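Long-range contacts in protein 1d10 (Caenorhabditis elegans, PDB 1T9F), which is of unknown function but has the beta-trefoil fold of MIR domains, as in SDF2-like proteins: residues 14-19 / 173-178; 48-53 / 79-84; 85-90 / 103-108; 118-123 / 133-138; 144-149 / 157-162. One frame throughout, in Å; residues are numbered along the deposited sequence.

How the interactions relate
From the N terminus, strand 12-17 enters first and strand 172-175 leaves last. Interaction 1 pairs them and closes the chain, so the other four contacts are nested inside its loop. Those four follow one another in series and none cross. Interaction 2 ties the loop before strand 53-57 to the turn after strand 74-79. Interaction 3 closes the hairpin 85-89/100-105, and interaction 4 the hairpin 117-120/131-136. Interaction 5 pairs strands 142-146 and 158-163. Interactions 1 and 4 belong to the six-stranded barrel, interactions 3 and 5 to the second sheet. Touches at H52, T84, H136 and L145 join neighbouring contacts.

Interaction 1. Residues 14-19 / 173-178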
# COMPACT_ATOMS: atom_id res chain seq x y z
N LYS A 14 -5.07 5.00 -7.15
CA LYS A 14 -4.13 5.67 -6.25
C LYS A 14 -4.64 5.53 -4.82
O LYS A 14 -5.84 5.53 -4.59
CB LYS A 14 -4.04 7.16 -6.58
CG LYS A 14 -3.56 7.48 -7.99
CD LYS A 14 -3.95 8.91 -8.35
CE LYS A 14 -3.59 9.23 -9.79
NZ LYS A 14 -4.38 10.40 -10.29
N PHE A 15 -3.71 5.39 -3.88
CA PHE A 15 -4.04 5.27 -2.47
C PHE A 15 -3.62 6.57 -1.80
O PHE A 15 -2.43 6.86 -1.69
CB PHE A 15 -3.31 4.09 -1.83
CG PHE A 15 -3.84 2.74 -2.26
CD1 PHE A 15 -3.53 2.22 -3.51
CD2 PHE A 15 -4.70 2.03 -1.44
CE1 PHE A 15 -4.07 1.02 -3.94
CE2 PHE A 15 -5.25 0.82 -1.85
CZ PHE A 15 -4.94 0.31 -3.10
N ILE A 16 -4.60 7.35 -1.35
CA ILE A 16 -4.33 8.63 -0.72
C ILE A 16 -4.43 8.57 0.80
O ILE A 16 -5.40 8.04 1.35
CB ILE A 16 -5.32 9.70 -1.23
CG1 ILE A 16 -5.21 9.82 -2.76
CG2 ILE A 16 -5.05 11.05 -0.55
CD1 ILE A 16 -6.17 10.82 -3.35
N ASN A 17 -3.43 9.10 1.50
CA ASN A 17 -3.49 9.07 2.95
C ASN A 17 -4.51 10.11 3.41
O ASN A 17 -4.37 11.31 3.15
CB ASN A 17 -2.12 9.34 3.56
CG ASN A 17 -2.10 9.11 5.06
OD1 ASN A 17 -2.40 10.01 5.83
ND2 ASN A 17 -1.78 7.89 5.47
N ALA A 18 -5.55 9.63 4.07
CA ALA A 18 -6.64 10.47 4.56
C ALA A 18 -6.27 11.76 5.27
O ALA A 18 -6.78 12.84 4.94
CB ALA A 18 -7.56 9.65 5.46
N ASN A 19 -5.38 11.68 6.25
CA ASN A 19 -5.01 12.85 7.02
C ASN A 19 -3.90 13.74 6.43
O ASN A 19 -3.85 14.95 6.71
CB ASN A 19 -4.66 12.41 8.44
CG ASN A 19 -5.86 11.79 9.18
OD1 ASN A 19 -5.70 11.13 10.22
ND2 ASN A 19 -7.06 12.00 8.65
N LYS A 173 -7.54 6.28 1.68
CA LYS A 173 -8.70 6.49 0.83
C LYS A 173 -8.28 6.19 -0.61
O LYS A 173 -7.18 6.54 -1.02
CB LYS A 173 -9.15 7.95 0.96
CG LYS A 173 -10.20 8.37 -0.03
CD LYS A 173 -10.41 9.89 0.02
CE LYS A 173 -9.11 10.62 -0.30
NZ LYS A 173 -9.27 12.10 -0.36
N VAL A 174 -9.17 5.55 -1.36
CA VAL A 174 -8.88 5.20 -2.75
C VAL A 174 -9.38 6.27 -3.71
O VAL A 174 -10.31 7.01 -3.40
CB VAL A 174 -9.54 3.84 -3.11
CG1 VAL A 174 -9.63 3.68 -4.61
CG2 VAL A 174 -8.73 2.70 -2.53
N ALA A 175 -8.75 6.36 -4.87
CA ALA A 175 -9.13 7.33 -5.89
C ALA A 175 -8.74 6.77 -7.25
O ALA A 175 -7.70 6.13 -7.40
CB ALA A 175 -8.44 8.67 -5.64
N GLU A 176 -9.58 7.00 -8.26
CA GLU A 176 -9.26 6.51 -9.58
C GLU A 176 -8.27 7.43 -10.28
O GLU A 176 -8.60 8.57 -10.60
CB GLU A 176 -10.51 6.37 -10.44
CG GLU A 176 -10.18 6.00 -11.88
CD GLU A 176 -10.97 4.81 -12.38
OE1 GLU A 176 -12.17 4.98 -12.70
OE2 GLU A 176 -10.39 3.71 -12.44
N GLY A 177 -7.06 6.93 -10.48
CA GLY A 177 -6.06 7.72 -11.18
C GLY A 177 -6.49 7.73 -12.63
O GLY A 177 -6.86 8.77 -13.18
N ILE A 178 -6.44 6.55 -13.25
CA ILE A 178 -6.84 6.37 -14.63
C ILE A 178 -7.21 4.91 -14.85
O ILE A 178 -6.43 4.20 -15.52
CB ILE A 178 -5.73 6.75 -15.62
CG1 ILE A 178 -5.21 8.16 -15.35
CG2 ILE A 178 -6.28 6.70 -17.03
CD1 ILE A 178 -4.07 8.58 -16.26
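The paired backbones form the tight part of this contact. K14 N donates to A175 O at 2.9 Å, almost along the C=O axis. I16 N donates to K173 O at 2.7 Å in the same manner. The return bonds, A175 N to K14 O and K173 N to I16 O, are less straight at hydrogen. Between these two hydrogen-bonded pairs lies the non-hydrogen-bonded pair F15 and V174. On their face the two side chains run side by side, and F15 CE2 meets V174 CG2 at 4.0 Å. W126 touches both residues there. The pairing joins the first and last strands of the six-stranded antiparallel barrel, as expected of the beta-trefoil of MIR domains.

On the other face K14 and I16 are buried, while K173 and A175 are partly exposed. I16 CD1 reaches A175 CB at 3.9 Å. K173 bends at chi3 (59°), which brings its CE to 4.0 Å from I16 CB. K14 is extended beyond CG and runs past G177, where K14 CE to G177 CA is a close 3.2 Å. Its NZ forms a salt bridge with D47. An alanine here removes the amine and the long chain, so D47 would probably lose this partner and G177 its packing against K14 CE. The loose side is the chain end: E176 is exposed, G177 is poorly ordered, and I178, after G177, is both.

Interaction 2. Residues 48-53 / 79-84; sequences DINSHW and HLTTGT
H79 CG lies anti to the backbone N (chi1 -178°), and with chi2 at -118° the imidazole places NE2 at N50 O. W53 CG lies beside its own backbone N, which sets one indole face against H79 CB and the H79 ring edge. H79 NE2 donates to N50 O at 2.8 Å, with the oxygen in the imidazole plane. The donor stands above the carbonyl plane of N50. At the other ring nitrogen, H79 ND1 shares a 2.8 Å hydrogen bond with T82 OG1, so both ring nitrogens are held and the ring rotation is fixed. The edge of H79 faces the six-membered ring of W53, with the planes at 56°. H79 CB makes a CH-pi contact over the same ring, 4.0 Å from its centroid. An alanine in place of H79 removes the ring with both its hydrogen bonds and the edge-to-face contact, and the two loops would probably be held less firmly.

T81 OG1 donates to N50 OD1 at 2.7 Å, though its position is less sure. A water takes the N-H of T81 and donates to I49 O and H52 O. D48 OD2 accepts from N50 N, an Asx turn at the start of the 3-10 segment 49-51. W53 and H79 form a non-hydrogen-bonded pair where barrel strands 53-57 and 74-79 meet. Strand 23-27 packs on N50, W53 and H79, and strand 12-17 on H52 and L80.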
# COMPACT_ATOMS: atom_id res chain seq x y z
N ASP A 48 0.59 11.07 -10.85
CA ASP A 48 1.94 10.64 -11.24
C ASP A 48 1.85 9.13 -11.48
O ASP A 48 1.33 8.39 -10.64
CB ASP A 48 2.95 10.95 -10.12
CG ASP A 48 4.38 10.56 -10.50
OD1 ASP A 48 5.31 10.84 -9.71
OD2 ASP A 48 4.59 9.97 -11.58
N ILE A 49 2.35 8.69 -12.63
CA ILE A 49 2.31 7.28 -12.99
C ILE A 49 2.94 6.35 -11.95
O ILE A 49 2.51 5.21 -11.80
CB ILE A 49 2.99 7.06 -14.38
CG1 ILE A 49 2.81 5.60 -14.82
CG2 ILE A 49 4.46 7.42 -14.31
CD1 ILE A 49 1.36 5.18 -15.02
N ASN A 50 3.96 6.83 -11.24
CA ASN A 50 4.60 6.02 -10.22
C ASN A 50 3.75 5.91 -8.96
O ASN A 50 4.17 5.30 -7.98
CB ASN A 50 5.98 6.58 -9.86
CG ASN A 50 6.99 6.44 -11.01
OD1 ASN A 50 7.24 5.34 -11.49
ND2 ASN A 50 7.54 7.56 -11.44
N SER A 51 2.56 6.52 -8.97
CA SER A 51 1.66 6.47 -7.82
C SER A 51 0.50 5.53 -8.09
O SER A 51 -0.45 5.46 -7.29
CB SER A 51 1.11 7.85 -7.48
OG SER A 51 2.14 8.72 -7.04
N HIS A 52 0.55 4.82 -9.21
CA HIS A 52 -0.52 3.89 -9.56
C HIS A 52 -0.21 2.48 -9.11
O HIS A 52 0.92 1.99 -9.30
CB HIS A 52 -0.80 3.92 -11.06
CG HIS A 52 -1.48 5.17 -11.50
ND1 HIS A 52 -0.82 6.36 -11.66
CD2 HIS A 52 -2.79 5.43 -11.73
CE1 HIS A 52 -1.69 7.31 -11.96
NE2 HIS A 52 -2.89 6.77 -12.01
N TRP A 53 -1.22 1.84 -8.52
CA TRP A 53 -1.11 0.48 -8.03
C TRP A 53 -2.26 -0.37 -8.55
O TRP A 53 -3.37 0.12 -8.74
CB TRP A 53 -1.15 0.46 -6.50
CG TRP A 53 -0.09 1.27 -5.86
CD1 TRP A 53 -0.08 2.62 -5.69
CD2 TRP A 53 1.13 0.78 -5.30
NE1 TRP A 53 1.07 3.01 -5.05
CE2 TRP A 53 1.83 1.90 -4.80
CE3 TRP A 53 1.69 -0.50 -5.17
CZ2 TRP A 53 3.08 1.78 -4.18
CZ3 TRP A 53 2.93 -0.62 -4.55
CH2 TRP A 53 3.61 0.51 -4.06
N HIS A 79 2.88 -2.43 -7.96
CA HIS A 79 3.30 -1.11 -8.39
C HIS A 79 3.47 -1.23 -9.90
O HIS A 79 4.36 -1.94 -10.38
CB HIS A 79 4.61 -0.73 -7.72
CG HIS A 79 5.08 0.65 -8.07
ND1 HIS A 79 6.28 0.88 -8.72
CD2 HIS A 79 4.52 1.86 -7.86
CE1 HIS A 79 6.43 2.19 -8.89
NE2 HIS A 79 5.38 2.80 -8.38
N LEU A 80 2.60 -0.55 -10.65
CA LEU A 80 2.60 -0.64 -12.10
C LEU A 80 3.89 -0.39 -12.86
O LEU A 80 4.26 -1.20 -13.71
CB LEU A 80 1.50 0.26 -12.69
CG LEU A 80 0.07 -0.28 -12.67
CD1 LEU A 80 -0.80 0.62 -13.54
CD2 LEU A 80 0.04 -1.71 -13.21
N THR A 81 4.57 0.70 -12.56
CA THR A 81 5.79 1.01 -13.29
C THR A 81 7.01 0.14 -13.01
O THR A 81 7.92 0.09 -13.84
CB THR A 81 6.19 2.49 -13.08
OG1 THR A 81 6.48 2.72 -11.70
CG2 THR A 81 5.06 3.41 -13.52
N THR A 82 7.05 -0.56 -11.88
CA THR A 82 8.20 -1.42 -11.60
C THR A 82 7.85 -2.90 -11.49
O THR A 82 8.73 -3.74 -11.36
CB THR A 82 8.93 -0.99 -10.32
OG1 THR A 82 8.07 -1.18 -9.18
CG2 THR A 82 9.35 0.47 -10.41
N GLY A 83 6.56 -3.20 -11.54
CA GLY A 83 6.12 -4.58 -11.47
C GLY A 83 6.28 -5.28 -10.13
O GLY A 83 6.04 -6.49 -10.03
N THR A 84 6.67 -4.53 -9.12
CA THR A 84 6.87 -5.05 -7.77
C THR A 84 5.54 -5.08 -6.99
O THR A 84 4.51 -4.62 -7.48
CB THR A 84 7.85 -4.16 -7.00
OG1 THR A 84 7.43 -2.80 -7.12
CG2 THR A 84 9.27 -4.31 -7.55
O HOH W 1 3.18 2.81 -10.85

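Interaction 3. Residues 85-90 / 103-108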
# COMPACT_ATOMS: atom_id res chain seq x y z
N PHE A 85 5.58 -5.62 -5.77
CA PHE A 85 4.40 -5.69 -4.91
C PHE A 85 4.63 -5.04 -3.55
O PHE A 85 5.74 -5.09 -3.01
CB PHE A 85 3.97 -7.15 -4.69
CG PHE A 85 3.19 -7.75 -5.84
CD1 PHE A 85 3.84 -8.42 -6.87
CD2 PHE A 85 1.80 -7.62 -5.89
CE1 PHE A 85 3.12 -8.95 -7.94
CE2 PHE A 85 1.07 -8.15 -6.95
CZ PHE A 85 1.74 -8.82 -7.98
N LEU A 86 3.60 -4.40 -3.00
CA LEU A 86 3.72 -3.78 -1.69
C LEU A 86 4.09 -4.94 -0.77
O LEU A 86 3.35 -5.93 -0.67
CB LEU A 86 2.38 -3.18 -1.27
CG LEU A 86 2.44 -2.29 -0.04
CD1 LEU A 86 3.34 -1.08 -0.32
CD2 LEU A 86 1.03 -1.87 0.33
N HIS A 87 5.20 -4.80 -0.07
CA HIS A 87 5.71 -5.88 0.77
C HIS A 87 6.12 -5.45 2.17
O HIS A 87 6.47 -4.30 2.41
CB HIS A 87 6.94 -6.46 0.06
CG HIS A 87 7.44 -7.75 0.62
ND1 HIS A 87 6.99 -8.98 0.17
CD2 HIS A 87 8.39 -8.01 1.55
CE1 HIS A 87 7.66 -9.94 0.78
NE2 HIS A 87 8.51 -9.38 1.62
N SER A 88 6.04 -6.39 3.10
CA SER A 88 6.49 -6.12 4.46
C SER A 88 7.17 -7.35 5.03
O SER A 88 7.06 -8.46 4.48
CB SER A 88 5.35 -5.68 5.36
OG SER A 88 5.91 -4.87 6.40
N HIS A 89 7.87 -7.16 6.13
CA HIS A 89 8.63 -8.24 6.73
C HIS A 89 9.27 -7.76 8.02
O HIS A 89 9.03 -6.63 8.46
CB HIS A 89 9.70 -8.69 5.74
CG HIS A 89 10.29 -7.56 4.95
ND1 HIS A 89 11.02 -7.77 3.79
CD2 HIS A 89 10.26 -6.22 5.14
CE1 HIS A 89 11.41 -6.60 3.31
NE2 HIS A 89 10.96 -5.65 4.11
N HIS A 90 10.10 -8.61 8.62
CA HIS A 90 10.76 -8.27 9.87
C HIS A 90 12.05 -7.46 9.77
O HIS A 90 13.08 -7.87 10.29
CB HIS A 90 11.02 -9.54 10.69
CG HIS A 90 9.81 -10.05 11.41
ND1 HIS A 90 9.06 -9.25 12.25
CD2 HIS A 90 9.24 -11.28 11.45
CE1 HIS A 90 8.08 -9.96 12.77
NE2 HIS A 90 8.17 -11.19 12.30
N SER A 103 8.24 -2.23 1.81
CA SER A 103 8.97 -2.11 0.55
C SER A 103 8.15 -2.54 -0.65
O SER A 103 7.00 -2.98 -0.51
CB SER A 103 10.23 -2.96 0.63
OG SER A 103 9.89 -4.33 0.87
N ALA A 104 8.74 -2.40 -1.83
CA ALA A 104 8.12 -2.82 -3.09
C ALA A 104 9.02 -3.99 -3.48
O ALA A 104 10.20 -3.80 -3.79
CB ALA A 104 8.20 -1.72 -4.12
N PHE A 105 8.48 -5.20 -3.43
CA PHE A 105 9.27 -6.39 -3.70
C PHE A 105 8.88 -7.29 -4.86
O PHE A 105 7.75 -7.28 -5.35
CB PHE A 105 9.35 -7.21 -2.40
CG PHE A 105 9.78 -8.65 -2.60
CD1 PHE A 105 8.83 -9.65 -2.81
CD2 PHE A 105 11.13 -8.98 -2.61
CE1 PHE A 105 9.23 -10.98 -3.02
CE2 PHE A 105 11.53 -10.30 -2.83
CZ PHE A 105 10.58 -11.30 -3.04
N GLY A 106 9.87 -8.06 -5.32
CA GLY A 106 9.68 -9.04 -6.37
C GLY A 106 8.93 -8.72 -7.65
O GLY A 106 9.21 -7.74 -8.33
N SER A 107 7.97 -9.59 -7.95
CA SER A 107 7.15 -9.51 -9.16
C SER A 107 6.09 -10.60 -9.04
O SER A 107 6.01 -11.26 -8.01
CB SER A 107 8.00 -9.81 -10.39
OG SER A 107 8.47 -11.16 -10.33
N GLU A 108 5.29 -10.81 -10.08
CA GLU A 108 4.27 -11.84 -10.02
C GLU A 108 4.90 -13.22 -9.82
O GLU A 108 4.33 -14.08 -9.14
CB GLU A 108 3.43 -11.84 -11.30
CG GLU A 108 2.47 -10.67 -11.39
CD GLU A 108 1.64 -10.68 -12.65
OE1 GLU A 108 1.00 -11.71 -12.95
OE2 GLU A 108 1.61 -9.64 -13.33
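The H87 side chain can be followed from its root outward. CG is anti to the backbone N (chi1 -168°), so the ring runs alongside F105, pointing the same way. H87 CB meets F105 CB at 3.5 Å. CG lies against the same F105 CB, which sits over the ring face as a CH-pi contact. On one side CD2 comes to 4.0 Å from S103 OG, which is hydrogen-bonded to Q37. On the other, ND1 approaches F105 CD1 at 3.6 Å, and CE1 at the tip also meets CD1. The two rings are inclined at 43°. H87 ND1 is hydrogen-bonded to D115.

In the backbone, strands 85-89 and 100-105 form an antiparallel beta hairpin in the second sheet of the trefoil. F85 and F105 exchange two backbone hydrogen bonds, and so do H87 and S103. H87 N to S103 O is the shortest, 2.6 Å. L86 and A104 make the non-hydrogen-bonded pair between them, with strand 38-43 against both side chains.

The backbone at S107 and E108 passes the edge of the F85 ring, with F85 CE1 3.6 Å from E108 N. E108 CG touches CE1 and CZ, while its carboxylate forms a salt bridge with K78.

Interaction 4. Residues 118-123 / 133-138; sequences TVICNG and KLRHAV
Four backbone hydrogen bonds join the strands. T118 and R135 exchange two, and I120 and K133 exchange two more. T118 N to R135 O is 2.8 Å and nearly straight at hydrogen (170°), though the N lies above the carbonyl plane. R135 N to T118 O is 3.0 Å and lies in the plane. The I120 and K133 bonds both meet their acceptors from above the carbonyl plane. V119 and L134 form the non-hydrogen-bonded pair between them, and L134 CA-H points at T118 O.

Apolar contacts differ on the two faces. On one, V119 and L134 lie side by side, and V119 CG2 meets L134 CD2 at 4.1 Å. Both are buried, against I75 and L77 of strand 74-79. On the other face I120 stretches out (chi2 178°), so that its CD1 crosses obliquely over the root of R135, 3.6 Å from CB. I120 CB also touches K133 CB at 4.0 Å. Y142 packs on both I120 and R135.

Polar side chains mostly turn to other partners. T118 OG1, beside its own backbone N (chi1 -60°), holds a water at 2.6 Å. The same water donates a weak bond to R135 O. R135 runs extended to NE, which bonds to G140 O. K133 bends at chi3 and chi4, and its NZ makes a weak hydrogen bond to a malonate ion, probably from the crystallisation liquor.

Just past strand 117-120, C121 forms a disulfide with C71. The arrangement is a beta hairpin of adjacent antiparallel strands in the six-stranded barrel of a beta-trefoil.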
# COMPACT_ATOMS: atom_id res chain seq x y z
N THR A 118 -4.54 -7.43 4.42
CA THR A 118 -5.96 -7.57 4.72
C THR A 118 -6.61 -6.21 4.59
O THR A 118 -6.13 -5.23 5.16
CB THR A 118 -6.19 -8.09 6.15
OG1 THR A 118 -5.56 -9.36 6.30
CG2 THR A 118 -7.68 -8.24 6.43
N VAL A 119 -7.69 -6.14 3.83
CA VAL A 119 -8.38 -4.87 3.65
C VAL A 119 -9.33 -4.67 4.83
O VAL A 119 -10.20 -5.50 5.09
CB VAL A 119 -9.19 -4.83 2.35
CG1 VAL A 119 -9.75 -3.43 2.13
CG2 VAL A 119 -8.30 -5.23 1.18
N ILE A 120 -9.13 -3.58 5.56
CA ILE A 120 -9.97 -3.30 6.71
C ILE A 120 -10.98 -2.20 6.42
O ILE A 120 -10.68 -1.01 6.59
CB ILE A 120 -9.12 -2.91 7.94
CG1 ILE A 120 -8.15 -4.04 8.26
CG2 ILE A 120 -10.02 -2.65 9.15
CD1 ILE A 120 -7.23 -3.74 9.41
N CYS A 121 -12.15 -2.59 5.96
CA CYS A 121 -13.22 -1.65 5.70
C CYS A 121 -14.49 -2.12 6.41
O CYS A 121 -14.57 -3.27 6.83
CB CYS A 121 -13.47 -1.45 4.19
SG CYS A 121 -13.56 -2.83 2.99
N ASN A 122 -15.46 -1.23 6.58
CA ASN A 122 -16.69 -1.59 7.26
C ASN A 122 -17.73 -2.14 6.31
O ASN A 122 -17.75 -1.79 5.13
CB ASN A 122 -17.26 -0.38 8.02
CG ASN A 122 -16.43 -0.04 9.23
OD1 ASN A 122 -16.14 -0.90 10.06
ND2 ASN A 122 -16.05 1.23 9.35
N GLY A 123 -18.59 -3.01 6.83
CA GLY A 123 -19.58 -3.64 5.99
C GLY A 123 -18.83 -4.78 5.34
O GLY A 123 -17.89 -5.31 5.93
N LYS A 133 -8.10 0.73 6.17
CA LYS A 133 -6.75 0.49 6.63
C LYS A 133 -6.29 -0.78 5.91
O LYS A 133 -7.11 -1.51 5.34
CB LYS A 133 -6.71 0.28 8.14
CG LYS A 133 -6.98 1.54 8.94
CD LYS A 133 -7.05 1.26 10.42
CE LYS A 133 -8.49 1.02 10.88
NZ LYS A 133 -9.32 2.26 10.78
N LEU A 134 -4.99 -1.02 5.92
CA LEU A 134 -4.44 -2.21 5.30
C LEU A 134 -3.54 -2.84 6.33
O LEU A 134 -2.54 -2.25 6.74
CB LEU A 134 -3.63 -1.88 4.04
CG LEU A 134 -4.40 -1.53 2.77
CD1 LEU A 134 -3.39 -1.17 1.67
CD2 LEU A 134 -5.27 -2.70 2.32
N ARG A 135 -3.88 -4.05 6.74
CA ARG A 135 -3.10 -4.74 7.75
C ARG A 135 -2.31 -5.88 7.14
O ARG A 135 -2.88 -6.80 6.55
CB ARG A 135 -4.04 -5.27 8.84
CG ARG A 135 -3.34 -5.63 10.13
CD ARG A 135 -4.36 -6.05 11.20
NE ARG A 135 -3.73 -6.19 12.51
CZ ARG A 135 -4.38 -6.49 13.63
NH1 ARG A 135 -5.69 -6.69 13.61
NH2 ARG A 135 -3.72 -6.57 14.78
N HIS A 136 -0.98 -5.83 7.28
CA HIS A 136 -0.13 -6.88 6.73
C HIS A 136 -0.55 -8.22 7.32
O HIS A 136 -0.56 -8.40 8.54
CB HIS A 136 1.33 -6.60 7.06
CG HIS A 136 2.30 -7.42 6.26
ND1 HIS A 136 3.30 -8.17 6.84
CD2 HIS A 136 2.43 -7.58 4.92
CE1 HIS A 136 4.01 -8.75 5.89
NE2 HIS A 136 3.50 -8.41 4.72
N ALA A 137 -0.90 -9.15 6.44
CA ALA A 137 -1.36 -10.46 6.87
C ALA A 137 -0.36 -11.25 7.70
O ALA A 137 -0.71 -11.78 8.76
CB ALA A 137 -1.78 -11.27 5.65
N VAL A 138 0.88 -11.34 7.23
CA VAL A 138 1.89 -12.11 7.94
C VAL A 138 2.38 -11.53 9.26
O VAL A 138 2.56 -12.27 10.23
CB VAL A 138 3.11 -12.37 7.02
CG1 VAL A 138 4.24 -13.02 7.81
CG2 VAL A 138 2.68 -13.28 5.88
O HOH W 2 -4.49 -9.07 8.63

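Interaction 5. Residues 144-149 / 157-162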
# COMPACT_ATOMS: atom_id res chain seq x y z
N SER A 144 1.20 2.47 7.39
CA SER A 144 1.02 3.81 7.95
C SER A 144 2.14 4.78 7.61
O SER A 144 3.27 4.37 7.34
CB SER A 144 0.94 3.75 9.48
OG SER A 144 0.03 2.76 9.93
N LEU A 145 1.81 6.07 7.60
CA LEU A 145 2.82 7.09 7.38
C LEU A 145 3.41 7.27 8.78
O LEU A 145 2.68 7.45 9.75
CB LEU A 145 2.18 8.40 6.90
CG LEU A 145 1.52 8.37 5.52
CD1 LEU A 145 1.12 9.79 5.12
CD2 LEU A 145 2.49 7.79 4.51
N SER A 146 4.73 7.18 8.88
CA SER A 146 5.42 7.32 10.16
C SER A 146 5.37 8.76 10.64
O SER A 146 5.51 9.03 11.84
CB SER A 146 6.88 6.91 10.03
OG SER A 146 7.58 7.86 9.24
N GLY A 147 5.17 9.69 9.71
CA GLY A 147 5.13 11.10 10.06
C GLY A 147 6.46 11.74 9.73
O GLY A 147 6.63 12.95 9.84
N GLN A 148 7.42 10.91 9.33
CA GLN A 148 8.74 11.38 8.96
C GLN A 148 8.78 11.63 7.46
O GLN A 148 7.99 11.07 6.70
CB GLN A 148 9.80 10.35 9.33
CG GLN A 148 10.02 10.21 10.82
CD GLN A 148 10.47 11.51 11.44
OE1 GLN A 148 11.50 12.08 11.06
NE2 GLN A 148 9.69 12.01 12.39
N GLN A 149 9.70 12.49 7.04
CA GLN A 149 9.87 12.81 5.63
C GLN A 149 11.33 12.56 5.24
O GLN A 149 12.23 12.70 6.07
CB GLN A 149 9.52 14.28 5.37
CG GLN A 149 8.05 14.60 5.44
CD GLN A 149 7.76 16.04 5.05
OE1 GLN A 149 8.35 16.57 4.11
NE2 GLN A 149 6.83 16.68 5.76
N GLN A 157 9.30 13.53 0.45
CA GLN A 157 8.43 12.36 0.39
C GLN A 157 8.28 11.75 1.78
O GLN A 157 9.24 11.69 2.55
CB GLN A 157 9.01 11.34 -0.60
CG GLN A 157 9.02 11.87 -2.04
CD GLN A 157 9.45 10.85 -3.06
OE1 GLN A 157 9.18 9.66 -2.92
NE2 GLN A 157 10.11 11.31 -4.12
N ARG A 158 7.06 11.33 2.12
CA ARG A 158 6.80 10.78 3.44
C ARG A 158 7.19 9.31 3.61
O ARG A 158 7.03 8.50 2.69
CB ARG A 158 5.32 10.95 3.80
CG ARG A 158 4.86 12.40 3.96
CD ARG A 158 4.66 13.08 2.61
NE ARG A 158 3.79 14.25 2.71
CZ ARG A 158 4.19 15.46 3.09
NH1 ARG A 158 5.46 15.68 3.41
NH2 ARG A 158 3.32 16.46 3.14
N GLU A 159 7.71 8.98 4.79
CA GLU A 159 8.11 7.61 5.09
C GLU A 159 6.86 6.76 5.34
O GLU A 159 5.96 7.16 6.07
CB GLU A 159 9.01 7.55 6.33
CG GLU A 159 9.36 6.13 6.77
CD GLU A 159 10.06 6.07 8.13
OE1 GLU A 159 9.71 6.87 9.02
OE2 GLU A 159 10.96 5.21 8.30
N VAL A 160 6.82 5.60 4.69
CA VAL A 160 5.72 4.65 4.82
C VAL A 160 6.28 3.47 5.61
O VAL A 160 7.35 2.93 5.28
CB VAL A 160 5.24 4.16 3.44
CG1 VAL A 160 4.21 3.05 3.62
CG2 VAL A 160 4.62 5.32 2.65
N VAL A 161 5.58 3.05 6.65
CA VAL A 161 6.06 1.94 7.47
C VAL A 161 4.93 1.07 8.00
O VAL A 161 3.75 1.31 7.73
CB VAL A 161 6.84 2.45 8.70
CG1 VAL A 161 7.97 3.38 8.28
CG2 VAL A 161 5.90 3.15 9.66
N GLY A 162 5.32 0.05 8.77
CA GLY A 162 4.35 -0.86 9.35
C GLY A 162 4.32 -0.62 10.85
O GLY A 162 5.33 -0.78 11.53
O HOH W 3 5.65 9.78 7.01
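E159 OE1 is gripped by two hydroxyls. S146 OG donates to it at a very short 2.4 Å, on the anti lone pair, and S96 OG is the second partner. The other oxygen, OE2, takes the backbone N-H of L95, so both oxygens of the buried carboxylate are held. Its charge would probably be stabilised by these donors. S146 OG lies between its backbone N and carbonyl carbon (chi1 70°). From there it also accepts from Q148 N at 3.1 Å, which makes an ST turn. E159 CG is anti to the backbone N (chi1 175°), and the extended chain carries the carboxylate to S146.

The strands here are antiparallel, and a beta bulge shifts the register by two between L145 and Q149. The chain turns a corner at G147, whose positive phi (101°) suits a glycine. Just before it, S146 N donates to E159 O at 3.1 Å. A water bridges the bulge: it accepts from G147 N and donates to Q148 O and E159 O. E159 N reaches Q148 O directly at 2.8 Å.

Before the bulge S144 and V161 form a hydrogen-bonded pair, with V161 N to S144 O at 2.7 Å and almost straight. L145 CD2 crosses obliquely onto V160 CG2 at 3.8 Å, on the side facing strand 38-43. Beyond the bulge, the exposed Q149 runs alongside R158. R158 bends at chi2, and its NE forms a salt bridge with D20.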